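Local coordinates for protein exosome complex exonuclease RRP46 homolog (PDB 3HKM) that binds double-stranded DNA and single-stranded RNA, shows hydrolytic DNase and phosphorolytic RNase activity in vitro, and is probably a component of the exosome 3'->5' exoribonuclease complex, at residues R5-R15 / V151-E159; S165-N173 / Y208-S219. One frame throughout, in Å; residues are numbered along the deposited sequence.

Interaction 1 of 2, residues R5-R15 / V151-E159; sequences RADGRNPNQLR and VILDTNKAE
The carbonyl oxygen of L153 is held by the guanidinium group of R5 end-on, NH1 and NH2 both donating to L153 O, each at 3.0 Å. The same arginine also grips E159 side-on: R5 NE reaches E159 OE2 at 2.9 Å in a nearly straight bond (170°), and R5 NH2 meets E159 OE1 equally closely, both oxygens being approached on their syn side. A turn about the CG-CD bond (chi3 77°) swings the guanidinium of R5 across to E159, and the methyl I152 CG2 lies 3.4 Å above one face of it while R9 NE covers the opposite face. The planar guanidinium, with five N-H groups, suits arginine to serving carboxylate and carbonyl together. E159 OE1 accepts a second bond, from N156 N, and N156 OD1 in turn accepts from E159 N at 2.8 Å; this reciprocal pair is a capping box at the start of helix 157-160. The N-terminal loop 5-15 lies along strand 151-153, an outermost strand of the antiparallel sheet in this RNase PH fold, and L153 N donates to P11 O at 2.7 Å. Beside that bond, P11 CB packs on I152 CD1 at 3.5 Å, its rigid ring suiting the turn N10-Q13. Farther along, the guanidinium of R15 makes a weak salt bridge to D154 OD1, its stronger partners being the carbonyls of D112 and G113.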
loop_
_atom_site.group_PDB
_atom_site.type_symbol
_atom_site.label_atom_id
_atom_site.label_comp_id
_atom_site.label_asym_id
_atom_site.label_seq_id
_atom_site.Cartn_x
_atom_site.Cartn_y
_atom_site.Cartn_z
ATOM N N ARG A 5 18.490 14.765 4.326
ATOM C CA ARG A 5 18.676 13.419 3.795
ATOM C C ARG A 5 19.437 13.527 2.488
ATOM O O ARG A 5 19.452 14.585 1.865
ATOM C CB ARG A 5 17.323 12.729 3.574
ATOM C CG ARG A 5 16.502 12.556 4.840
ATOM C CD ARG A 5 15.013 12.508 4.545
ATOM N NE ARG A 5 14.592 11.221 3.998
ATOM C CZ ARG A 5 13.324 10.832 3.902
ATOM N NH1 ARG A 5 12.348 11.631 4.315
ATOM N NH2 ARG A 5 13.029 9.641 3.396
ATOM N N ALA A 6 20.071 12.437 2.075
ATOM C CA ALA A 6 20.881 12.439 0.859
ATOM C C ALA A 6 20.141 13.053 -0.320
ATOM O O ALA A 6 20.684 13.902 -1.028
ATOM C CB ALA A 6 21.337 11.024 0.514
ATOM N N ASP A 7 18.898 12.628 -0.529
ATOM C CA ASP A 7 18.145 13.055 -1.704
ATOM C C ASP A 7 17.648 14.491 -1.599
ATOM O O ASP A 7 17.112 15.039 -2.565
ATOM C CB ASP A 7 16.986 12.094 -2.005
ATOM C CG ASP A 7 16.077 11.881 -0.815
ATOM O OD1 ASP A 7 16.480 11.174 0.140
ATOM O OD2 ASP A 7 14.950 12.409 -0.849
ATOM N N GLY A 8 17.823 15.098 -0.431
ATOM C CA GLY A 8 17.489 16.499 -0.257
ATOM C C GLY A 8 16.151 16.722 0.409
ATOM O O GLY A 8 15.689 17.861 0.540
ATOM N N ARG A 9 15.516 15.637 0.834
ATOM C CA ARG A 9 14.270 15.747 1.581
ATOM C C ARG A 9 14.556 15.939 3.063
ATOM O O ARG A 9 15.619 15.564 3.552
ATOM C CB ARG A 9 13.404 14.502 1.375
ATOM C CG ARG A 9 12.919 14.322 -0.043
ATOM C CD ARG A 9 11.918 13.201 -0.149
ATOM N NE ARG A 9 12.427 11.921 0.336
ATOM C CZ ARG A 9 12.585 10.834 -0.413
ATOM N NH1 ARG A 9 12.286 10.863 -1.713
ATOM N NH2 ARG A 9 13.041 9.714 0.135
ATOM N N ASN A 10 13.612 16.538 3.778
ATOM C CA ASN A 10 13.687 16.556 5.234
ATOM C C ASN A 10 12.871 15.400 5.815
ATOM O O ASN A 10 11.998 14.849 5.136
ATOM C CB ASN A 10 13.258 17.915 5.803
ATOM C CG ASN A 10 11.809 18.246 5.507
ATOM O OD1 ASN A 10 10.905 17.482 5.844
ATOM N ND2 ASN A 10 11.580 19.399 4.882
ATOM N N PRO A 11 13.170 15.013 7.064
ATOM C CA PRO A 11 12.591 13.833 7.712
ATOM C C PRO A 11 11.104 13.564 7.448
ATOM O O PRO A 11 10.759 12.418 7.184
ATOM C CB PRO A 11 12.855 14.107 9.188
ATOM C CG PRO A 11 14.171 14.782 9.168
ATOM C CD PRO A 11 14.162 15.665 7.940
ATOM N N ASN A 12 10.240 14.570 7.515
ATOM C CA ASN A 12 8.809 14.307 7.351
ATOM C C ASN A 12 8.316 14.454 5.919
ATOM O O ASN A 12 7.109 14.444 5.671
ATOM C CB ASN A 12 7.953 15.156 8.309
ATOM C CG ASN A 12 7.931 16.625 7.936
ATOM O OD1 ASN A 12 7.603 16.988 6.806
ATOM N ND2 ASN A 12 8.264 17.485 8.898
ATOM N N GLN A 13 9.256 14.569 4.980
ATOM C CA GLN A 13 8.908 14.823 3.589
ATOM C C GLN A 13 8.642 13.542 2.797
ATOM O O GLN A 13 9.489 12.646 2.740
ATOM C CB GLN A 13 9.995 15.651 2.906
ATOM C CG GLN A 13 9.545 16.334 1.621
ATOM C CD GLN A 13 10.479 17.472 1.220
ATOM O OE1 GLN A 13 11.393 17.836 1.972
ATOM N NE2 GLN A 13 10.253 18.040 0.035
ATOM N N LEU A 14 7.458 13.474 2.191
ATOM C CA LEU A 14 7.102 12.407 1.269
ATOM C C LEU A 14 7.672 12.703 -0.120
ATOM O O LEU A 14 7.652 13.845 -0.579
ATOM C CB LEU A 14 5.579 12.261 1.195
ATOM C CG LEU A 14 4.850 12.035 2.521
ATOM C CD1 LEU A 14 3.336 12.036 2.330
ATOM C CD2 LEU A 14 5.319 10.730 3.149
ATOM N N ARG A 15 8.195 11.684 -0.789
ATOM C CA ARG A 15 8.697 11.901 -2.137
ATOM C C ARG A 15 7.494 12.209 -3.031
ATOM O O ARG A 15 6.360 11.878 -2.678
ATOM C CB ARG A 15 9.505 10.697 -2.624
ATOM C CG ARG A 15 8.684 9.534 -3.113
ATOM C CD ARG A 15 9.088 8.240 -2.403
ATOM N NE ARG A 15 10.372 7.691 -2.803
ATOM C CZ ARG A 15 10.694 6.410 -2.656
ATOM N NH1 ARG A 15 9.830 5.559 -2.112
ATOM N NH2 ARG A 15 11.876 5.977 -3.052
ATOM N N VAL A 151 12.945 10.178 13.142
ATOM C CA VAL A 151 12.073 9.453 12.228
ATOM C C VAL A 151 12.095 10.043 10.829
ATOM O O VAL A 151 12.019 11.253 10.646
ATOM C CB VAL A 151 10.626 9.382 12.731
ATOM C CG1 VAL A 151 9.660 9.266 11.558
ATOM C CG2 VAL A 151 10.466 8.202 13.673
ATOM N N ILE A 152 12.199 9.157 9.851
ATOM C CA ILE A 152 12.255 9.515 8.446
ATOM C C ILE A 152 11.026 8.926 7.740
ATOM O O ILE A 152 10.663 7.780 7.984
ATOM C CB ILE A 152 13.586 9.008 7.838
ATOM C CG1 ILE A 152 14.568 10.167 7.675
ATOM C CG2 ILE A 152 13.372 8.339 6.509
ATOM C CD1 ILE A 152 14.612 11.097 8.848
ATOM N N LEU A 153 10.365 9.719 6.896
ATOM C CA LEU A 153 9.160 9.258 6.200
ATOM C C LEU A 153 9.427 8.910 4.737
ATOM O O LEU A 153 10.132 9.639 4.031
ATOM C CB LEU A 153 8.034 10.298 6.300
ATOM C CG LEU A 153 7.568 10.632 7.720
ATOM C CD1 LEU A 153 6.412 11.616 7.702
ATOM C CD2 LEU A 153 7.187 9.362 8.471
ATOM N N ASP A 154 8.865 7.788 4.291
ATOM C CA ASP A 154 8.986 7.348 2.905
ATOM C C ASP A 154 10.447 7.139 2.508
ATOM O O ASP A 154 10.992 7.856 1.675
ATOM C CB ASP A 154 8.330 8.368 1.979
ATOM C CG ASP A 154 7.974 7.788 0.615
ATOM O OD1 ASP A 154 7.788 6.556 0.498
ATOM O OD2 ASP A 154 7.856 8.589 -0.337
ATOM N N THR A 155 11.072 6.144 3.119
ATOM C CA THR A 155 12.465 5.831 2.848
ATOM C C THR A 155 12.642 5.270 1.448
ATOM O O THR A 155 11.748 4.625 0.907
ATOM C CB THR A 155 12.985 4.771 3.826
ATOM O OG1 THR A 155 12.070 3.673 3.842
ATOM C CG2 THR A 155 13.105 5.344 5.219
ATOM N N ASN A 156 13.818 5.505 0.878
ATOM C CA ASN A 156 14.181 4.915 -0.399
ATOM C C ASN A 156 15.018 3.646 -0.221
ATOM O O ASN A 156 15.117 3.113 0.882
ATOM C CB ASN A 156 14.895 5.941 -1.286
ATOM C CG ASN A 156 16.089 6.580 -0.604
ATOM O OD1 ASN A 156 16.528 6.136 0.455
ATOM N ND2 ASN A 156 16.622 7.633 -1.214
ATOM N N LYS A 157 15.605 3.155 -1.307
ATOM C CA LYS A 157 16.400 1.934 -1.271
ATOM C C LYS A 157 17.699 2.174 -0.507
ATOM O O LYS A 157 18.166 1.312 0.238
ATOM C CB LYS A 157 16.691 1.474 -2.700
ATOM C CG LYS A 157 17.346 0.107 -2.837
ATOM C CD LYS A 157 17.592 -0.200 -4.310
ATOM C CE LYS A 157 18.214 -1.572 -4.513
ATOM N NZ LYS A 157 18.608 -1.806 -5.941
ATOM N N ALA A 158 18.268 3.361 -0.679
ATOM C CA ALA A 158 19.518 3.729 -0.019
ATOM C C ALA A 158 19.378 3.848 1.502
ATOM O O ALA A 158 20.237 3.377 2.247
ATOM C CB ALA A 158 20.061 5.032 -0.608
ATOM N N GLU A 159 18.299 4.488 1.949
ATOM C CA GLU A 159 18.035 4.684 3.373
ATOM C C GLU A 159 17.622 3.380 4.037
ATOM O O GLU A 159 17.729 3.225 5.257
ATOM C CB GLU A 159 16.938 5.738 3.570
ATOM C CG GLU A 159 17.365 7.161 3.208
ATOM C CD GLU A 159 16.188 8.102 2.982
ATOM O OE1 GLU A 159 15.038 7.624 2.915
ATOM O OE2 GLU A 159 16.413 9.325 2.858
HETATM O O HOH W 1 14.673 9.232 -2.944
HETATM O O HOH W 2 5.705 9.495 -1.753
#

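Interaction 2 of 2, residues S165-N173 / Y208-S219; sequences SFAHLVFPN and YFSCIERGLAAS
F171 meets helix 208-219 with its ring, near the end of strand 165-172, in a helix-on-sheet layer of the RNase PH fold: the C-terminal helix lies across one face of the four-stranded antiparallel sheet, its axis 9.1 Å from that of the strand and turned by 44°. From the backbone of F171, CB points toward the helix, and with CG anti to the carbonyl carbon (chi1 -46°) the ring is carried down onto the turn G215-S219. CG has S219 OG as its neighbour at 4.1 Å. Over the same ring face, CD1 touches the methyl L216 CD1 at 3.8 Å and CD2 rests against S219 CB. Farther out, CE1 approaches the backbone of L216 and CE2 that of G215, until the tip, CZ, reaches L216 N and G215 C, both at 3.4 Å. L216 CA sits over the ring face, 4.1 Å from its centroid and 28° off the normal, a CH-pi contact. Glycine suits position 215, because a beta carbon there would run into CZ. Two residues back along the strand, L169 also points at the helix, and both its branches meet I212 CG2, CD1 at 3.7 Å; CD1 also lies close to C211 O, and CD2 reaches the ring of Y208 as well. Two further back, the compact A167 meets C211 SG with its only side-chain carbon. C211 also packs on C143 and V145 of strand 138-145, which carries the layer on to the neighbouring strand. Small and polar, S219 can lie against the aromatic face because its hydroxyl turns back to its own helix, S219 OG donating to L216 O at 2.6 Å.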
loop_
_atom_site.group_PDB
_atom_site.type_symbol
_atom_site.label_atom_id
_atom_site.label_comp_id
_atom_site.label_asym_id
_atom_site.label_seq_id
_atom_site.Cartn_x
_atom_site.Cartn_y
_atom_site.Cartn_z
ATOM N N SER A 165 16.035 0.435 12.027
ATOM C CA SER A 165 14.657 0.346 12.475
ATOM C C SER A 165 13.758 0.880 11.385
ATOM O O SER A 165 14.113 1.826 10.689
ATOM C CB SER A 165 14.438 1.190 13.736
ATOM O OG SER A 165 15.340 0.865 14.780
ATOM N N PHE A 166 12.590 0.272 11.238
ATOM C CA PHE A 166 11.537 0.903 10.459
ATOM C C PHE A 166 10.178 0.212 10.545
ATOM O O PHE A 166 10.063 -0.916 11.011
ATOM C CB PHE A 166 11.973 1.171 9.009
ATOM C CG PHE A 166 12.360 -0.050 8.239
ATOM C CD1 PHE A 166 13.691 -0.288 7.922
ATOM C CD2 PHE A 166 11.396 -0.938 7.795
ATOM C CE1 PHE A 166 14.053 -1.404 7.192
ATOM C CE2 PHE A 166 11.748 -2.063 7.060
ATOM C CZ PHE A 166 13.081 -2.295 6.757
ATOM N N ALA A 167 9.151 0.927 10.112
ATOM C CA ALA A 167 7.791 0.457 10.246
ATOM C C ALA A 167 7.033 0.706 8.953
ATOM O O ALA A 167 7.221 1.721 8.300
ATOM C CB ALA A 167 7.112 1.170 11.398
ATOM N N HIS A 168 6.189 -0.241 8.575
ATOM C CA HIS A 168 5.212 0.011 7.532
ATOM C C HIS A 168 3.901 0.346 8.212
ATOM O O HIS A 168 3.281 -0.522 8.815
ATOM C CB HIS A 168 5.037 -1.215 6.641
ATOM C CG HIS A 168 6.226 -1.514 5.781
ATOM N ND1 HIS A 168 6.480 -2.769 5.271
ATOM C CD2 HIS A 168 7.237 -0.721 5.351
ATOM C CE1 HIS A 168 7.593 -2.734 4.556
ATOM N NE2 HIS A 168 8.070 -1.503 4.589
ATOM N N LEU A 169 3.490 1.608 8.145
ATOM C CA LEU A 169 2.225 2.003 8.759
ATOM C C LEU A 169 1.162 2.244 7.700
ATOM O O LEU A 169 1.445 2.744 6.613
ATOM C CB LEU A 169 2.387 3.250 9.639
ATOM C CG LEU A 169 3.460 3.201 10.735
ATOM C CD1 LEU A 169 3.544 4.537 11.467
ATOM C CD2 LEU A 169 3.236 2.048 11.714
ATOM N N VAL A 170 -0.065 1.858 8.021
ATOM C CA VAL A 170 -1.185 2.131 7.147
ATOM C C VAL A 170 -2.352 2.654 7.971
ATOM O O VAL A 170 -2.839 2.009 8.898
ATOM C CB VAL A 170 -1.510 0.938 6.183
ATOM C CG1 VAL A 170 -0.780 -0.324 6.615
ATOM C CG2 VAL A 170 -3.013 0.734 6.009
ATOM N N PHE A 171 -2.737 3.879 7.643
ATOM C CA PHE A 171 -3.718 4.611 8.410
ATOM C C PHE A 171 -5.045 4.586 7.681
ATOM O O PHE A 171 -5.080 4.632 6.453
ATOM C CB PHE A 171 -3.248 6.052 8.602
ATOM C CG PHE A 171 -1.810 6.175 9.019
ATOM C CD1 PHE A 171 -1.472 6.367 10.350
ATOM C CD2 PHE A 171 -0.795 6.103 8.084
ATOM C CE1 PHE A 171 -0.150 6.485 10.736
ATOM C CE2 PHE A 171 0.528 6.219 8.470
ATOM C CZ PHE A 171 0.845 6.411 9.798
ATOM N N PRO A 172 -6.145 4.508 8.446
ATOM C CA PRO A 172 -7.517 4.593 7.948
ATOM C C PRO A 172 -7.861 6.050 7.755
ATOM O O PRO A 172 -7.449 6.860 8.577
ATOM C CB PRO A 172 -8.349 4.036 9.110
ATOM C CG PRO A 172 -7.356 3.591 10.170
ATOM C CD PRO A 172 -6.106 4.349 9.906
ATOM N N ASN A 173 -8.589 6.387 6.695
ATOM C CA ASN A 173 -8.953 7.777 6.442
ATOM C C ASN A 173 -10.362 7.899 5.873
ATOM O O ASN A 173 -10.679 7.269 4.863
ATOM C CB ASN A 173 -7.939 8.432 5.500
ATOM C CG ASN A 173 -8.023 9.946 5.512
ATOM O OD1 ASN A 173 -7.221 10.621 6.162
ATOM N ND2 ASN A 173 -8.999 10.487 4.800
ATOM N N TYR A 208 8.506 3.493 18.013
ATOM C CA TYR A 208 7.230 3.127 17.413
ATOM C C TYR A 208 6.200 4.255 17.456
ATOM O O TYR A 208 5.510 4.499 16.470
ATOM C CB TYR A 208 6.678 1.869 18.090
ATOM C CG TYR A 208 5.400 1.320 17.484
ATOM C CD1 TYR A 208 5.314 1.031 16.123
ATOM C CD2 TYR A 208 4.285 1.059 18.281
ATOM C CE1 TYR A 208 4.148 0.514 15.571
ATOM C CE2 TYR A 208 3.111 0.539 17.734
ATOM C CZ TYR A 208 3.052 0.271 16.377
ATOM O OH TYR A 208 1.895 -0.250 15.836
ATOM N N PHE A 209 6.078 4.940 18.590
ATOM C CA PHE A 209 5.107 6.035 18.666
ATOM C C PHE A 209 5.499 7.233 17.813
ATOM O O PHE A 209 4.635 7.885 17.223
ATOM C CB PHE A 209 4.835 6.512 20.095
ATOM C CG PHE A 209 4.126 7.849 20.144
ATOM C CD1 PHE A 209 2.825 7.977 19.659
ATOM C CD2 PHE A 209 4.770 8.981 20.632
ATOM C CE1 PHE A 209 2.178 9.202 19.687
ATOM C CE2 PHE A 209 4.127 10.204 20.662
ATOM C CZ PHE A 209 2.832 10.314 20.190
ATOM N N SER A 210 6.789 7.542 17.761
ATOM C CA SER A 210 7.241 8.629 16.905
ATOM C C SER A 210 6.830 8.343 15.461
ATOM O O SER A 210 6.348 9.229 14.758
ATOM C CB SER A 210 8.754 8.828 17.016
ATOM O OG SER A 210 9.173 9.952 16.255
ATOM N N CYS A 211 7.000 7.094 15.036
ATOM C CA CYS A 211 6.627 6.666 13.689
ATOM C C CYS A 211 5.142 6.871 13.397
ATOM O O CYS A 211 4.777 7.401 12.347
ATOM C CB CYS A 211 6.990 5.197 13.470
ATOM S SG CYS A 211 8.742 4.867 13.137
ATOM N N ILE A 212 4.286 6.438 14.317
ATOM C CA ILE A 212 2.849 6.590 14.139
ATOM C C ILE A 212 2.441 8.056 14.236
ATOM O O ILE A 212 1.605 8.524 13.464
ATOM C CB ILE A 212 2.034 5.711 15.126
ATOM C CG1 ILE A 212 2.321 6.100 16.572
ATOM C CG2 ILE A 212 2.348 4.237 14.915
ATOM C CD1 ILE A 212 1.931 5.024 17.575
ATOM N N GLU A 213 3.043 8.774 15.180
ATOM C CA GLU A 213 2.829 10.209 15.324
ATOM C C GLU A 213 3.200 10.940 14.039
ATOM O O GLU A 213 2.446 11.770 13.527
ATOM C CB GLU A 213 3.694 10.755 16.462
ATOM C CG GLU A 213 3.991 12.240 16.339
ATOM C CD GLU A 213 5.381 12.613 16.831
ATOM O OE1 GLU A 213 5.692 12.368 18.023
ATOM O OE2 GLU A 213 6.158 13.167 16.018
ATOM N N ARG A 214 4.383 10.629 13.529
ATOM C CA ARG A 214 4.914 11.303 12.359
ATOM C C ARG A 214 4.106 10.921 11.124
ATOM O O ARG A 214 3.633 11.782 10.394
ATOM C CB ARG A 214 6.387 10.933 12.179
ATOM C CG ARG A 214 7.169 11.856 11.266
ATOM C CD ARG A 214 7.496 13.151 11.984
ATOM N NE ARG A 214 8.208 14.091 11.126
ATOM C CZ ARG A 214 9.532 14.140 11.020
ATOM N NH1 ARG A 214 10.290 13.294 11.710
ATOM N NH2 ARG A 214 10.101 15.036 10.223
ATOM N N GLY A 215 3.953 9.622 10.897
ATOM C CA GLY A 215 3.233 9.136 9.736
ATOM C C GLY A 215 1.836 9.706 9.643
ATOM O O GLY A 215 1.423 10.179 8.595
ATOM N N LEU A 216 1.105 9.671 10.749
ATOM C CA LEU A 216 -0.266 10.168 10.779
ATOM C C LEU A 216 -0.401 11.578 10.213
ATOM O O LEU A 216 -1.167 11.801 9.280
ATOM C CB LEU A 216 -0.816 10.142 12.202
ATOM C CG LEU A 216 -2.288 10.525 12.320
ATOM C CD1 LEU A 216 -3.175 9.407 11.787
ATOM C CD2 LEU A 216 -2.631 10.850 13.764
ATOM N N ALA A 217 0.335 12.526 10.785
ATOM C CA ALA A 217 0.252 13.932 10.380
ATOM C C ALA A 217 0.743 14.182 8.954
ATOM O O ALA A 217 0.499 15.247 8.383
ATOM C CB ALA A 217 1.009 14.816 11.362
ATOM N N ALA A 218 1.441 13.203 8.388
ATOM C CA ALA A 218 1.892 13.276 6.999
ATOM C C ALA A 218 0.882 12.651 6.045
ATOM O O ALA A 218 0.752 13.076 4.900
ATOM C CB ALA A 218 3.240 12.583 6.847
ATOM N N SER A 219 0.177 11.632 6.529
ATOM C CA SER A 219 -0.690 10.810 5.683
ATOM C C SER A 219 -1.797 11.593 4.965
ATOM O O SER A 219 -2.175 11.251 3.843
ATOM C CB SER A 219 -1.269 9.620 6.472
ATOM O OG SER A 219 -2.011 10.026 7.610
#

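In the fold
Interactions 1 and 2 have their centres about 14 Å apart and use the same antiparallel sheet. Strand 151-153, at one edge of it, carries interaction 1; strand 165-172 lies two places away, beyond strand 138-145, and carries interaction 2. The C-terminal helix spans both: R214, on a flank that does not meet strand 165-172, stretches over to the N-terminal loop, its NH2 lying 2.8 Å from N12 N and its NH1 2.9 Å from V151 O. On the same helix, S210 packs on V151 and A218 on L153. Along the chain the two contacts are in series, helix 157-160 being followed, after a short connection, by strand 165-172.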